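Long-range contact in DNA fragmentation factor 40 KDA subunit (Mus musculus, PDB 1V0D), which cuts DNA as a caspase-activated nuclease, driving DNA fragmentation and chromatin condensation during apoptosis: residues 102-110 with 122-130. Sequence-based numbering, arbitrary orientation.
Sequences VIQAARQQL and LADLLHHVS. Unlike the reference sequence in segment 102-110: Gln109 (reference Leu).
Leu126 fits as a knob into a hole formed by Ile103, Ala106, Arg107 and Leu110, the centre of an apolar contact between two consecutive helices, 103-111 and 116-129, about 28 Å from the centre of the chain to its own centre. It is a worked instance of how one helix can lodge a side chain among four residues of its partner. The axes of segments 103-110 and 122-129 approach to 9.6 Å, with 156° between their directions, nearly antiparallel, and Ala106 lies level with Leu126, its CB 4.2 Å from Leu126 CG. Ala106 offers only its methyl here, and the longer side chains of Ile103, Arg107 and Leu110 complete the walls of the hole. Both branches of Leu126 are used: CD1 meets Leu110 CD1 at 3.5 Å, and CD2 lies at the edge of the Arg107 guanidinium. The extended aliphatic chain of Arg107 crosses Leu126 at about a right angle, its CG against Leu126 CD1. Ile103 splits its branches: CG1 lies 3.6 Å from Val129 CG1, while CG2 lies 4.0 Å from Leu126 CD2. The arrangement is a helical hairpin, two antiparallel helices joined by a short connection, within the DFF40 family region of the nuclease. At its connected end the side chains of Leu110 and Leu122 run alongside one another, pointing opposite ways, Leu110 CD2 resting 3.6 Å from Leu122 CB. Leu122 CG stands anti to the backbone N (chi1 -150°), which carries CD2 across to the backbone and CB of Gln109, a residue that differs from the reference leucine. An alanine in place of Leu110 would lack the branched end and would probably open a gap beside Leu122 CB and Leu126 CD1. The second subunit packs against this hairpin too, its Leu92 on Leu122 and its Ile88 on Gln109.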
ATOM      1  N   VAL A 102      27.709  13.294   6.034  1.00134.69           N
ATOM      2  CA  VAL A 102      27.117  12.900   4.765  1.00133.32           C
ATOM      3  C   VAL A 102      25.614  13.176   4.794  1.00132.53           C
ATOM      4  O   VAL A 102      25.036  13.611   3.797  1.00132.81           O
ATOM      5  CB  VAL A 102      27.359  11.404   4.492  1.00132.78           C
ATOM      6  CG1 VAL A 102      26.903  11.049   3.090  1.00132.08           C
ATOM      7  CG2 VAL A 102      28.831  11.078   4.677  1.00132.42           C
ATOM      8  N   ILE A 103      24.990  12.923   5.942  1.00131.13           N
ATOM      9  CA  ILE A 103      23.559  13.163   6.112  1.00129.64           C
ATOM     10  C   ILE A 103      23.280  14.656   5.938  1.00129.27           C
ATOM     11  O   ILE A 103      22.344  15.050   5.242  1.00129.27           O
ATOM     12  CB  ILE A 103      23.080  12.733   7.520  1.00129.05           C
ATOM     13  CG1 ILE A 103      23.330  11.237   7.725  1.00128.53           C
ATOM     14  CG2 ILE A 103      21.605  13.063   7.693  1.00128.34           C
ATOM     15  CD1 ILE A 103      22.905  10.718   9.087  1.00128.02           C
ATOM     16  N   GLN A 104      24.108  15.478   6.578  1.00128.67           N
ATOM     17  CA  GLN A 104      23.976  16.927   6.506  1.00127.69           C
ATOM     18  C   GLN A 104      24.454  17.442   5.151  1.00127.05           C
ATOM     19  O   GLN A 104      24.423  18.643   4.888  1.00127.05           O
ATOM     20  CB  GLN A 104      24.779  17.579   7.626  1.00127.31           C
ATOM     21  N   ALA A 105      24.896  16.523   4.297  1.00126.24           N
ATOM     22  CA  ALA A 105      25.380  16.871   2.966  1.00125.64           C
ATOM     23  C   ALA A 105      24.298  16.612   1.926  1.00125.80           C
ATOM     24  O   ALA A 105      23.906  17.515   1.180  1.00125.49           O
ATOM     25  CB  ALA A 105      26.625  16.058   2.636  1.00124.88           C
ATOM     26  N   ALA A 106      23.820  15.371   1.882  1.00126.05           N
ATOM     27  CA  ALA A 106      22.779  14.972   0.942  1.00126.21           C
ATOM     28  C   ALA A 106      21.567  15.886   1.064  1.00126.61           C
ATOM     29  O   ALA A 106      20.936  16.231   0.062  1.00126.60           O
ATOM     30  CB  ALA A 106      22.368  13.532   1.199  1.00125.80           C
ATOM     31  N   ARG A 107      21.244  16.269   2.296  1.00126.58           N
ATOM     32  CA  ARG A 107      20.108  17.147   2.546  1.00126.71           C
ATOM     33  C   ARG A 107      20.286  18.473   1.821  1.00127.05           C
ATOM     34  O   ARG A 107      19.328  19.032   1.285  1.00126.83           O
ATOM     35  CB  ARG A 107      19.950  17.405   4.044  1.00126.43           C
ATOM     36  CG  ARG A 107      19.610  16.170   4.840  1.00127.04           C
ATOM     37  CD  ARG A 107      19.208  16.520   6.259  1.00127.93           C
ATOM     38  NE  ARG A 107      18.847  15.330   7.025  1.00129.25           N
ATOM     39  CZ  ARG A 107      18.395  15.350   8.276  1.00129.71           C
ATOM     40  NH1 ARG A 107      18.241  16.503   8.917  1.00129.60           N
ATOM     41  NH2 ARG A 107      18.095  14.211   8.890  1.00129.67           N
ATOM     42  N   GLN A 108      21.517  18.972   1.804  1.00127.43           N
ATOM     43  CA  GLN A 108      21.800  20.234   1.138  1.00127.60           C
ATOM     44  C   GLN A 108      21.549  20.132  -0.357  1.00126.92           C
ATOM     45  O   GLN A 108      20.920  21.015  -0.946  1.00127.20           O
ATOM     46  CB  GLN A 108      23.243  20.668   1.399  1.00128.66           C
ATOM     47  CG  GLN A 108      23.516  21.018   2.853  1.00130.07           C
ATOM     48  CD  GLN A 108      24.794  21.813   3.031  1.00130.68           C
ATOM     49  OE1 GLN A 108      24.932  22.913   2.490  1.00131.04           O
ATOM     50  NE2 GLN A 108      25.737  21.262   3.791  1.00130.70           N
ATOM     51  N   GLN A 109      22.035  19.059  -0.974  1.00125.44           N
ATOM     52  CA  GLN A 109      21.829  18.879  -2.402  1.00123.90           C
ATOM     53  C   GLN A 109      20.347  18.739  -2.725  1.00122.92           C
ATOM     54  O   GLN A 109      19.924  19.014  -3.846  1.00122.58           O
ATOM     55  CB  GLN A 109      22.589  17.662  -2.909  1.00123.59           C
ATOM     56  CG  GLN A 109      24.078  17.875  -2.984  1.00124.18           C
ATOM     57  CD  GLN A 109      24.734  16.933  -3.968  1.00125.45           C
ATOM     58  OE1 GLN A 109      24.688  15.715  -3.802  1.00126.86           O
ATOM     59  NE2 GLN A 109      25.342  17.491  -5.010  1.00125.23           N
ATOM     60  N   LEU A 110      19.561  18.307  -1.742  1.00121.81           N
ATOM     61  CA  LEU A 110      18.122  18.165  -1.935  1.00120.54           C
ATOM     62  C   LEU A 110      17.485  19.545  -1.942  1.00119.99           C
ATOM     63  O   LEU A 110      16.746  19.891  -2.865  1.00119.73           O
ATOM     64  CB  LEU A 110      17.500  17.324  -0.821  1.00119.71           C
ATOM     65  CG  LEU A 110      17.606  15.811  -0.985  1.00118.83           C
ATOM     66  CD1 LEU A 110      16.901  15.128   0.172  1.00118.54           C
ATOM     67  CD2 LEU A 110      16.976  15.398  -2.306  1.00118.33           C
ATOM     68  N   LEU A 122      18.685  10.772  -4.511  1.00 69.75           N
ATOM     69  CA  LEU A 122      19.144  11.542  -3.370  1.00 70.13           C
ATOM     70  C   LEU A 122      18.170  11.429  -2.205  1.00 70.38           C
ATOM     71  O   LEU A 122      18.576  11.262  -1.055  1.00 70.31           O
ATOM     72  CB  LEU A 122      19.303  13.006  -3.775  1.00 71.90           C
ATOM     73  CG  LEU A 122      20.380  13.785  -3.021  1.00 73.86           C
ATOM     74  CD1 LEU A 122      21.706  13.058  -3.184  1.00 74.85           C
ATOM     75  CD2 LEU A 122      20.477  15.204  -3.558  1.00 74.01           C
ATOM     76  N   ALA A 123      16.878  11.528  -2.503  1.00 70.38           N
ATOM     77  CA  ALA A 123      15.863  11.430  -1.461  1.00 70.01           C
ATOM     78  C   ALA A 123      15.922  10.028  -0.874  1.00 70.77           C
ATOM     79  O   ALA A 123      15.851   9.847   0.344  1.00 69.97           O
ATOM     80  CB  ALA A 123      14.490  11.699  -2.041  1.00 68.66           C
ATOM     81  N   ASP A 124      16.061   9.041  -1.754  1.00 71.20           N
ATOM     82  CA  ASP A 124      16.138   7.656  -1.332  1.00 72.25           C
ATOM     83  C   ASP A 124      17.351   7.422  -0.448  1.00 73.01           C
ATOM     84  O   ASP A 124      17.240   6.816   0.621  1.00 73.58           O
ATOM     85  CB  ASP A 124      16.193   6.734  -2.545  1.00 74.11           C
ATOM     86  CG  ASP A 124      14.876   6.694  -3.307  1.00 77.79           C
ATOM     87  OD1 ASP A 124      13.803   6.724  -2.656  1.00 78.14           O
ATOM     88  OD2 ASP A 124      14.914   6.615  -4.556  1.00 80.35           O
ATOM     89  N   LEU A 125      18.509   7.905  -0.890  1.00 72.75           N
ATOM     90  CA  LEU A 125      19.733   7.743  -0.118  1.00 72.83           C
ATOM     91  C   LEU A 125      19.589   8.316   1.276  1.00 72.63           C
ATOM     92  O   LEU A 125      19.966   7.683   2.256  1.00 73.28           O
ATOM     93  CB  LEU A 125      20.904   8.408  -0.834  1.00 73.81           C
ATOM     94  CG  LEU A 125      21.497   7.511  -1.920  1.00 76.22           C
ATOM     95  CD1 LEU A 125      22.542   8.267  -2.732  1.00 76.87           C
ATOM     96  CD2 LEU A 125      22.108   6.280  -1.251  1.00 76.43           C
ATOM     97  N   LEU A 126      19.038   9.516   1.370  1.00 72.91           N
ATOM     98  CA  LEU A 126      18.853  10.137   2.667  1.00 73.73           C
ATOM     99  C   LEU A 126      18.005   9.196   3.509  1.00 74.32           C
ATOM    100  O   LEU A 126      18.276   8.988   4.693  1.00 73.53           O
ATOM    101  CB  LEU A 126      18.140  11.478   2.520  1.00 74.80           C
ATOM    102  CG  LEU A 126      18.760  12.669   3.256  1.00 76.61           C
ATOM    103  CD1 LEU A 126      17.734  13.794   3.309  1.00 75.97           C
ATOM    104  CD2 LEU A 126      19.179  12.269   4.670  1.00 76.53           C
ATOM    105  N   HIS A 127      16.975   8.627   2.888  1.00 74.91           N
ATOM    106  CA  HIS A 127      16.093   7.699   3.582  1.00 75.14           C
ATOM    107  C   HIS A 127      16.917   6.538   4.095  1.00 74.72           C
ATOM    108  O   HIS A 127      16.915   6.240   5.285  1.00 75.16           O
ATOM    109  CB  HIS A 127      15.019   7.149   2.642  1.00 75.70           C
ATOM    110  CG  HIS A 127      14.189   6.058   3.251  1.00 76.53           C
ATOM    111  ND1 HIS A 127      13.841   4.913   2.565  1.00 76.20           N
ATOM    112  CD2 HIS A 127      13.635   5.941   4.482  1.00 76.59           C
ATOM    113  CE1 HIS A 127      13.111   4.138   3.347  1.00 75.56           C
ATOM    114  NE2 HIS A 127      12.971   4.737   4.515  1.00 76.33           N
ATOM    115  N   HIS A 128      17.624   5.892   3.176  1.00 74.13           N
ATOM    116  CA  HIS A 128      18.455   4.741   3.491  1.00 73.86           C
ATOM    117  C   HIS A 128      19.398   4.982   4.658  1.00 72.59           C
ATOM    118  O   HIS A 128      19.608   4.095   5.485  1.00 72.06           O
ATOM    119  CB  HIS A 128      19.260   4.344   2.259  1.00 76.36           C
ATOM    120  CG  HIS A 128      20.051   3.090   2.434  1.00 79.49           C
ATOM    121  ND1 HIS A 128      21.116   2.995   3.304  1.00 81.17           N
ATOM    122  CD2 HIS A 128      19.938   1.875   1.844  1.00 81.20           C
ATOM    123  CE1 HIS A 128      21.625   1.777   3.242  1.00 82.19           C
ATOM    124  NE2 HIS A 128      20.928   1.078   2.364  1.00 82.68           N
ATOM    125  N   VAL A 129      19.955   6.184   4.729  1.00 71.72           N
ATOM    126  CA  VAL A 129      20.892   6.521   5.790  1.00 71.48           C
ATOM    127  C   VAL A 129      20.243   7.025   7.078  1.00 71.13           C
ATOM    128  O   VAL A 129      20.655   6.626   8.160  1.00 72.44           O
ATOM    129  CB  VAL A 129      21.920   7.552   5.301  1.00 71.35           C
ATOM    130  CG1 VAL A 129      22.860   7.920   6.424  1.00 72.61           C
ATOM    131  CG2 VAL A 129      22.705   6.973   4.137  1.00 71.48           C
ATOM    132  N   SER A 130      19.245   7.901   6.969  1.00 70.81           N
ATOM    133  CA  SER A 130      18.553   8.428   8.152  1.00 69.92           C
ATOM    134  C   SER A 130      17.809   7.287   8.819  1.00 68.21           C
ATOM    135  O   SER A 130      16.580   7.283   8.868  1.00 69.03           O
ATOM    136  CB  SER A 130      17.533   9.506   7.761  1.00 72.44           C
ATOM    137  OG  SER A 130      18.152  10.696   7.302  1.00 76.89           O
TER